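Long-range contacts in nucleoside-diphosphate sugar epimerase (SulA family) (Corynebacterium glutamicum, PDB 3OH8), which probably acts as a nucleotide-sugar epimerase of the NAD-dependent epimerase/dehydratase family, working through a Rossmann-type dinucleotide-binding fold: residues D200-L208 and Q245-S253; A254-R262 and E269-F277. All coordinates share one frame; numbering follows the deposited sequence.

Overall arrangement
Contact 1 is buried in the Rossmann domain, where residues 200-208 and 245-253 bring together two parallel neighbouring strands of the central sheet. Contact 2 lies at the surface, its centre about 25 Å from that of contact 1, and begins where contact 1 stops: residues 254-262 continue the chain beyond strand 248-254, turn through a short 3-10 segment and meet the loop that leads into helix 277-287. Chemistry follows place. Regular backbone hydrogen bonds and aliphatic packing dominate contact 1, with polar side chains and waters towards its ends. In contact 2, carbonyl oxygens are gripped by arginine, serine and backbone donors, and aromatic rings pack against an irregular loop.

Contact 1: residues D200-L208 and Q245-S253; sequences DGADVLVHL and QCTTMISAS
Leu205 and Ile250 form the centre of a parallel strand pair, the amide of Ile250 reaching the carbonyl of Leu205 (N to O 2.8 Å). Leu205 N donates to Thr248 O, His207 N to Ile250 O and Ala252 N to His207 O, so bonds alternate in direction along two strands inclined by only 8°. Side chains pack in register above and below. On one face Val204 CG1 lies 3.9 Å from Thr248 CB, the two side chains running alongside each other, and it also touches Ile250 CG1. On the other, Leu205 CD2 meets the methyl CE of selenomethionine Met249 at 4.0 Å. Met249 holds CG anti to its N (chi1 -175°) and stays extended beyond, which carries CE on as far as His207 CB.

Before the strands start, Thr247 N binds Asp203 O at 2.9 Å, and the extended side chain of Gln245 lies across the 201-203 loop. Its NE2 donates to Asp203 OD1 (3.0 Å), approaching from above the carboxylate plane although the oxygen lies within the amide plane. One water joins Gln245 OE1 to Gly201 N, and another joins Asp203 OD1 to Gln245 O. The second carboxylate oxygen, OD2, takes the backbone N of Thr149, fixing the aspartate from strand 149-153 as well. At the far end a water bridges His207 O, Ser251 OG and Ala252 O.

Helix 222-242 connects the two strands in a beta-alpha-beta crossover and covers Leu205 and His207 with Leu236. Tyr349 of helix 342-354 packs on Ile250 and Ala252 from the opposite face, while strands 149-153 and 298-308 flank the pair within the Rossmann sheet.

Contact 2: residues A254-R262 and E269-F277; sequences AVGFYGHDR and EESESGDDF
Tyr258 lays its hydroxyl against the backbone of Glu269, OH standing 3.6 Å from CA. The polar ends of both residues are held by Asn363, which binds the hydroxyl through ND2 and the Glu269 carboxylate through its backbone N. Next, Ser271 presents its carbonyl oxygen at the edge of the Tyr258 ring, with CB close to CE1.

The carbonyl of Glu272 is gripped end-on by Arg262: NH1 at 2.9 Å and NH2 at 3.2 Å reach the one oxygen from the same face of the carbonyl plane. NH1 also binds Tyr258 O, and Glu265 forms a salt bridge with NE, so the bent arginine chain ties both segments together on a fixed guanidinium.

Ser273 sits over the face of the Phe257 ring in a CH-pi contact, CB 3.9 Å from the ring centroid. Having OG anti to its own N (chi1 -173°) lets the hydroxyl donate to Phe257 O (2.9 Å). The same oxygen receives Gly274 N at 2.8 Å in a nearly straight bond (170°), and both donors lie in the carbonyl plane. Here the chains come together glycine to glycine, with Gly259 CA 3.8 Å from Gly274 CA.

Asp276 then turns its carboxylate towards the amide of His260, although the position of OD2 is uncertain. OD1 binds Ala279 N, making Asp276 the side-chain N-cap of helix 277-287. The 3-10 segment that follows a strand of the Rossmann sheet is thus fastened, through Phe257 O, to the loop just ahead of the capped start of helix 277-287.

Contact 1: residues D200-L208 and Q245-S253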
loop_
_atom_site.group_PDB
_atom_site.type_symbol
_atom_site.label_atom_id
_atom_site.label_comp_id
_atom_site.label_asym_id
_atom_site.label_seq_id
_atom_site.Cartn_x
_atom_site.Cartn_y
_atom_site.Cartn_z
ATOM N N ASP A 200 8.983 0.495 -24.260
ATOM C CA ASP A 200 10.224 -0.244 -24.498
ATOM C C ASP A 200 10.849 -0.698 -23.186
ATOM O O ASP A 200 10.920 0.062 -22.210
ATOM C CB ASP A 200 11.244 0.585 -25.292
ATOM C CG ASP A 200 10.810 0.854 -26.733
ATOM O OD1 ASP A 200 9.757 0.343 -27.187
ATOM O OD2 ASP A 200 11.551 1.593 -27.410
ATOM N N GLY A 201 11.317 -1.938 -23.167
ATOM C CA GLY A 201 11.977 -2.470 -21.988
ATOM C C GLY A 201 11.027 -3.038 -20.935
ATOM O O GLY A 201 11.467 -3.656 -19.967
ATOM N N ALA A 202 9.725 -2.832 -21.101
ATOM C CA ALA A 202 8.781 -3.317 -20.090
ATOM C C ALA A 202 8.258 -4.712 -20.384
ATOM O O ALA A 202 7.922 -5.034 -21.528
ATOM C CB ALA A 202 7.612 -2.337 -19.919
ATOM N N ASP A 203 8.192 -5.537 -19.341
ATOM C CA ASP A 203 7.555 -6.846 -19.431
ATOM C C ASP A 203 6.041 -6.758 -19.225
ATOM O O ASP A 203 5.276 -7.533 -19.812
ATOM C CB ASP A 203 8.169 -7.796 -18.398
ATOM C CG ASP A 203 9.664 -7.949 -18.584
ATOM O OD1 ASP A 203 10.073 -8.492 -19.629
ATOM O OD2 ASP A 203 10.420 -7.504 -17.700
ATOM N N VAL A 204 5.615 -5.813 -18.392
ATOM C CA VAL A 204 4.203 -5.679 -18.043
ATOM C C VAL A 204 3.810 -4.220 -18.025
ATOM O O VAL A 204 4.593 -3.381 -17.601
ATOM C CB VAL A 204 3.930 -6.250 -16.635
ATOM C CG1 VAL A 204 2.449 -6.111 -16.267
ATOM C CG2 VAL A 204 4.363 -7.713 -16.551
ATOM N N LEU A 205 2.600 -3.915 -18.480
ATOM C CA LEU A 205 2.055 -2.572 -18.318
ATOM C C LEU A 205 0.979 -2.577 -17.249
ATOM O O LEU A 205 0.046 -3.376 -17.310
ATOM C CB LEU A 205 1.438 -2.061 -19.623
ATOM C CG LEU A 205 0.622 -0.771 -19.433
ATOM C CD1 LEU A 205 1.520 0.419 -19.030
ATOM C CD2 LEU A 205 -0.221 -0.454 -20.679
ATOM N N VAL A 206 1.102 -1.686 -16.271
ATOM C CA VAL A 206 0.010 -1.470 -15.322
ATOM C C VAL A 206 -0.610 -0.098 -15.566
ATOM O O VAL A 206 0.065 0.930 -15.435
ATOM C CB VAL A 206 0.495 -1.590 -13.855
ATOM C CG1 VAL A 206 -0.656 -1.324 -12.879
ATOM C CG2 VAL A 206 1.064 -2.970 -13.633
ATOM N N HIS A 207 -1.888 -0.088 -15.949
ATOM C CA HIS A 207 -2.574 1.150 -16.299
ATOM C C HIS A 207 -3.536 1.539 -15.192
ATOM O O HIS A 207 -4.638 0.985 -15.073
ATOM C CB HIS A 207 -3.340 1.008 -17.616
ATOM C CG HIS A 207 -3.962 2.290 -18.075
ATOM N ND1 HIS A 207 -5.187 2.342 -18.707
ATOM C CD2 HIS A 207 -3.532 3.568 -17.987
ATOM C CE1 HIS A 207 -5.480 3.599 -18.992
ATOM N NE2 HIS A 207 -4.488 4.364 -18.567
ATOM N N LEU A 208 -3.086 2.487 -14.382
ATOM C CA LEU A 208 -3.769 2.900 -13.174
ATOM C C LEU A 208 -4.281 4.329 -13.279
ATOM O O LEU A 208 -5.112 4.743 -12.475
ATOM C CB LEU A 208 -2.804 2.841 -11.995
ATOM C CG LEU A 208 -2.595 1.513 -11.298
ATOM C CD1 LEU A 208 -1.620 1.722 -10.154
ATOM C CD2 LEU A 208 -3.922 1.056 -10.779
ATOM N N GLN A 245 8.089 -7.546 -26.158
ATOM C CA GLN A 245 8.450 -7.830 -24.777
ATOM C C GLN A 245 7.263 -7.691 -23.820
ATOM O O GLN A 245 7.196 -8.385 -22.809
ATOM C CB GLN A 245 9.611 -6.944 -24.310
ATOM C CG GLN A 245 10.125 -7.276 -22.893
ATOM C CD GLN A 245 11.302 -6.411 -22.475
ATOM O OE1 GLN A 245 11.824 -5.629 -23.270
ATOM N NE2 GLN A 245 11.726 -6.545 -21.216
ATOM N N CYS A 246 6.326 -6.799 -24.122
ATOM C CA CYS A 246 5.211 -6.595 -23.194
ATOM C C CYS A 246 4.158 -7.696 -23.333
ATOM O O CYS A 246 3.400 -7.774 -24.310
ATOM C CB CYS A 246 4.597 -5.198 -23.312
ATOM S SG CYS A 246 3.591 -4.696 -21.853
ATOM N N THR A 247 4.124 -8.529 -22.308
ATOM C CA THR A 247 3.371 -9.762 -22.281
ATOM C C THR A 247 1.994 -9.554 -21.683
ATOM O O THR A 247 1.098 -10.376 -21.854
ATOM C CB THR A 247 4.139 -10.738 -21.365
ATOM O OG1 THR A 247 5.162 -11.401 -22.124
ATOM C CG2 THR A 247 3.227 -11.753 -20.737
ATOM N N THR A 248 1.829 -8.448 -20.966
ATOM C CA THR A 248 0.722 -8.341 -20.026
ATOM C C THR A 248 0.235 -6.916 -19.837
ATOM O O THR A 248 1.043 -6.005 -19.701
ATOM C CB THR A 248 1.164 -8.897 -18.655
ATOM O OG1 THR A 248 1.617 -10.248 -18.819
ATOM C CG2 THR A 248 0.015 -8.867 -17.666
HETATM N N MSE A 249 -1.088 -6.735 -19.814
HETATM C CA MSE A 249 -1.683 -5.451 -19.464
HETATM C C MSE A 249 -2.618 -5.638 -18.279
HETATM O O MSE A 249 -3.641 -6.337 -18.377
HETATM C CB MSE A 249 -2.432 -4.821 -20.658
HETATM C CG MSE A 249 -2.971 -3.408 -20.394
HETATM SE SE MSE A 249 -3.779 -2.600 -21.804
HETATM C CE MSE A 249 -4.145 -1.004 -21.103
ATOM N N ILE A 250 -2.246 -5.052 -17.143
ATOM C CA ILE A 250 -3.118 -5.019 -15.973
ATOM C C ILE A 250 -3.788 -3.653 -15.916
ATOM O O ILE A 250 -3.126 -2.643 -15.675
ATOM C CB ILE A 250 -2.323 -5.232 -14.662
ATOM C CG1 ILE A 250 -1.477 -6.507 -14.750
ATOM C CG2 ILE A 250 -3.277 -5.310 -13.467
ATOM C CD1 ILE A 250 -2.278 -7.739 -15.197
ATOM N N SER A 251 -5.098 -3.615 -16.134
ATOM C CA SER A 251 -5.786 -2.344 -16.318
ATOM C C SER A 251 -6.768 -2.061 -15.176
ATOM O O SER A 251 -7.561 -2.924 -14.810
ATOM C CB SER A 251 -6.537 -2.353 -17.664
ATOM O OG SER A 251 -6.980 -1.052 -17.987
ATOM N N ALA A 252 -6.717 -0.860 -14.616
ATOM C CA ALA A 252 -7.645 -0.499 -13.550
ATOM C C ALA A 252 -9.087 -0.551 -14.060
ATOM O O ALA A 252 -9.357 -0.233 -15.216
ATOM C CB ALA A 252 -7.335 0.891 -13.023
ATOM N N SER A 253 -10.010 -0.967 -13.203
ATOM C CA SER A 253 -11.430 -0.846 -13.520
ATOM C C SER A 253 -12.143 -0.536 -12.216
ATOM O O SER A 253 -11.524 0.008 -11.303
ATOM C CB SER A 253 -11.975 -2.114 -14.182
ATOM O OG SER A 253 -13.315 -1.911 -14.604
HETATM O O HOH W 1 11.037 -3.823 -25.345
HETATM O O HOH W 2 8.747 -10.097 -21.231
HETATM O O HOH W 3 -7.393 1.470 -16.527
#

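Contact 2: residues A254-R262 and E269-F277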
loop_
_atom_site.group_PDB
_atom_site.type_symbol
_atom_site.label_atom_id
_atom_site.label_comp_id
_atom_site.label_asym_id
_atom_site.label_seq_id
_atom_site.Cartn_x
_atom_site.Cartn_y
_atom_site.Cartn_z
ATOM N N ALA A 254 -13.428 -0.873 -12.110
ATOM C CA ALA A 254 -14.188 -0.527 -10.903
ATOM C C ALA A 254 -15.389 -1.432 -10.729
ATOM O O ALA A 254 -15.940 -1.935 -11.705
ATOM C CB ALA A 254 -14.649 0.952 -10.966
ATOM N N VAL A 255 -15.808 -1.626 -9.484
ATOM C CA VAL A 255 -17.006 -2.410 -9.212
ATOM C C VAL A 255 -18.225 -1.696 -9.797
ATOM O O VAL A 255 -19.317 -2.276 -9.904
ATOM C CB VAL A 255 -17.208 -2.619 -7.706
ATOM C CG1 VAL A 255 -16.117 -3.551 -7.136
ATOM C CG2 VAL A 255 -17.191 -1.279 -7.001
ATOM N N GLY A 256 -18.024 -0.437 -10.180
ATOM C CA GLY A 256 -19.044 0.347 -10.861
ATOM C C GLY A 256 -19.485 -0.333 -12.141
ATOM O O GLY A 256 -20.519 0.005 -12.711
ATOM N N PHE A 257 -18.684 -1.290 -12.600
ATOM C CA PHE A 257 -19.052 -2.141 -13.721
ATOM C C PHE A 257 -20.425 -2.791 -13.498
ATOM O O PHE A 257 -21.177 -2.997 -14.450
ATOM C CB PHE A 257 -18.001 -3.234 -13.907
ATOM C CG PHE A 257 -18.355 -4.250 -14.963
ATOM C CD1 PHE A 257 -17.993 -4.048 -16.292
ATOM C CD2 PHE A 257 -19.040 -5.408 -14.631
ATOM C CE1 PHE A 257 -18.313 -4.982 -17.277
ATOM C CE2 PHE A 257 -19.368 -6.343 -15.606
ATOM C CZ PHE A 257 -19.003 -6.126 -16.934
ATOM N N TYR A 258 -20.726 -3.132 -12.246
ATOM C CA TYR A 258 -21.956 -3.843 -11.922
ATOM C C TYR A 258 -23.133 -2.888 -11.783
ATOM O O TYR A 258 -24.275 -3.311 -11.538
ATOM C CB TYR A 258 -21.779 -4.675 -10.639
ATOM C CG TYR A 258 -20.645 -5.650 -10.751
ATOM C CD1 TYR A 258 -20.731 -6.740 -11.607
ATOM C CD2 TYR A 258 -19.470 -5.466 -10.026
ATOM C CE1 TYR A 258 -19.683 -7.636 -11.732
ATOM C CE2 TYR A 258 -18.408 -6.360 -10.144
ATOM C CZ TYR A 258 -18.522 -7.430 -10.998
ATOM O OH TYR A 258 -17.487 -8.298 -11.124
ATOM N N GLY A 259 -22.851 -1.602 -11.945
ATOM C CA GLY A 259 -23.858 -0.585 -11.738
ATOM C C GLY A 259 -23.714 -0.019 -10.342
ATOM O O GLY A 259 -23.063 -0.620 -9.477
ATOM N N HIS A 260 -24.323 1.136 -10.110
ATOM C CA HIS A 260 -24.184 1.797 -8.821
ATOM C C HIS A 260 -25.006 1.109 -7.732
ATOM O O HIS A 260 -24.680 1.206 -6.552
ATOM C CB HIS A 260 -24.508 3.299 -8.928
ATOM C CG HIS A 260 -25.971 3.619 -8.920
ATOM N ND1 HIS A 260 -26.636 4.028 -7.783
ATOM C CD2 HIS A 260 -26.894 3.612 -9.910
ATOM C CE1 HIS A 260 -27.907 4.250 -8.072
ATOM N NE2 HIS A 260 -28.089 4.005 -9.357
ATOM N N ASP A 261 -26.044 0.379 -8.127
ATOM C CA ASP A 261 -26.971 -0.170 -7.140
ATOM C C ASP A 261 -27.574 -1.505 -7.567
ATOM O O ASP A 261 -28.450 -1.537 -8.430
ATOM C CB ASP A 261 -28.077 0.859 -6.885
ATOM C CG ASP A 261 -29.069 0.420 -5.823
ATOM O OD1 ASP A 261 -28.941 -0.702 -5.281
ATOM O OD2 ASP A 261 -29.985 1.218 -5.531
ATOM N N ARG A 262 -27.110 -2.602 -6.954
ATOM C CA ARG A 262 -27.641 -3.947 -7.238
ATOM C C ARG A 262 -28.335 -4.598 -6.028
ATOM O O ARG A 262 -28.590 -5.801 -6.020
ATOM C CB ARG A 262 -26.541 -4.888 -7.759
ATOM C CG ARG A 262 -25.988 -4.539 -9.145
ATOM C CD ARG A 262 -26.920 -4.986 -10.273
ATOM N NE ARG A 262 -26.684 -6.363 -10.702
ATOM C CZ ARG A 262 -25.832 -6.724 -11.660
ATOM N NH1 ARG A 262 -25.106 -5.809 -12.298
ATOM N NH2 ARG A 262 -25.710 -8.008 -11.984
ATOM N N GLU A 269 -17.403 -12.048 -10.496
ATOM C CA GLU A 269 -16.921 -11.766 -11.840
ATOM C C GLU A 269 -17.814 -12.424 -12.895
ATOM O O GLU A 269 -17.667 -12.170 -14.093
ATOM C CB GLU A 269 -15.458 -12.188 -11.994
ATOM C CG GLU A 269 -14.482 -11.416 -11.063
ATOM C CD GLU A 269 -14.366 -12.013 -9.662
ATOM O OE1 GLU A 269 -15.073 -13.000 -9.356
ATOM O OE2 GLU A 269 -13.556 -11.502 -8.858
ATOM N N GLU A 270 -18.744 -13.261 -12.442
ATOM C CA GLU A 270 -19.719 -13.900 -13.328
ATOM C C GLU A 270 -20.951 -13.034 -13.535
ATOM O O GLU A 270 -21.713 -13.249 -14.477
ATOM C CB GLU A 270 -20.204 -15.228 -12.738
ATOM C CG GLU A 270 -19.122 -16.190 -12.369
ATOM C CD GLU A 270 -18.685 -17.020 -13.537
ATOM O OE1 GLU A 270 -18.888 -18.253 -13.484
ATOM O OE2 GLU A 270 -18.143 -16.441 -14.504
ATOM N N SER A 271 -21.170 -12.081 -12.635
ATOM C CA SER A 271 -22.372 -11.261 -12.701
ATOM C C SER A 271 -22.349 -10.332 -13.910
ATOM O O SER A 271 -21.287 -9.848 -14.319
ATOM C CB SER A 271 -22.519 -10.442 -11.428
ATOM O OG SER A 271 -22.447 -11.281 -10.294
ATOM N N GLU A 272 -23.528 -10.076 -14.474
ATOM C CA GLU A 272 -23.643 -9.168 -15.611
ATOM C C GLU A 272 -23.294 -7.745 -15.236
ATOM O O GLU A 272 -23.410 -7.351 -14.080
ATOM C CB GLU A 272 -25.077 -9.132 -16.136
ATOM C CG GLU A 272 -25.600 -10.406 -16.697
ATOM C CD GLU A 272 -27.016 -10.211 -17.219
ATOM O OE1 GLU A 272 -27.345 -9.083 -17.663
ATOM O OE2 GLU A 272 -27.788 -11.174 -17.178
ATOM N N SER A 273 -22.927 -6.962 -16.244
ATOM C CA SER A 273 -22.736 -5.530 -16.066
ATOM C C SER A 273 -24.027 -4.856 -15.632
ATOM O O SER A 273 -25.131 -5.354 -15.895
ATOM C CB SER A 273 -22.243 -4.891 -17.363
ATOM O OG SER A 273 -21.909 -3.526 -17.163
ATOM N N GLY A 274 -23.883 -3.704 -14.991
ATOM C CA GLY A 274 -25.017 -2.937 -14.509
ATOM C C GLY A 274 -25.826 -2.262 -15.608
ATOM O O GLY A 274 -25.618 -2.507 -16.801
ATOM N N ASP A 275 -26.748 -1.399 -15.197
ATOM C CA ASP A 275 -27.756 -0.878 -16.125
ATOM C C ASP A 275 -27.755 0.642 -16.227
ATOM O O ASP A 275 -28.620 1.235 -16.884
ATOM C CB ASP A 275 -29.152 -1.381 -15.729
ATOM C CG ASP A 275 -29.575 -0.924 -14.330
ATOM O OD1 ASP A 275 -28.987 0.029 -13.789
ATOM O OD2 ASP A 275 -30.517 -1.522 -13.774
ATOM N N ASP A 276 -26.768 1.264 -15.593
ATOM C CA ASP A 276 -26.683 2.718 -15.532
ATOM C C ASP A 276 -25.491 3.258 -16.326
ATOM O O ASP A 276 -24.787 2.504 -16.994
ATOM C CB ASP A 276 -26.611 3.177 -14.072
ATOM C CG ASP A 276 -25.531 2.457 -13.292
ATOM O OD1 ASP A 276 -24.681 1.787 -13.920
ATOM O OD2 ASP A 276 -25.533 2.558 -12.051
ATOM N N PHE A 277 -25.275 4.566 -16.265
ATOM C CA PHE A 277 -24.198 5.168 -17.038
ATOM C C PHE A 277 -22.835 4.747 -16.497
ATOM O O PHE A 277 -21.889 4.550 -17.256
ATOM C CB PHE A 277 -24.304 6.691 -17.050
ATOM C CG PHE A 277 -23.293 7.357 -17.943
ATOM C CD1 PHE A 277 -23.372 7.214 -19.324
ATOM C CD2 PHE A 277 -22.263 8.114 -17.409
ATOM C CE1 PHE A 277 -22.447 7.822 -20.161
ATOM C CE2 PHE A 277 -21.333 8.728 -18.238
ATOM C CZ PHE A 277 -21.428 8.577 -19.620
HETATM O O HOH W 4 -27.536 0.504 -10.738
#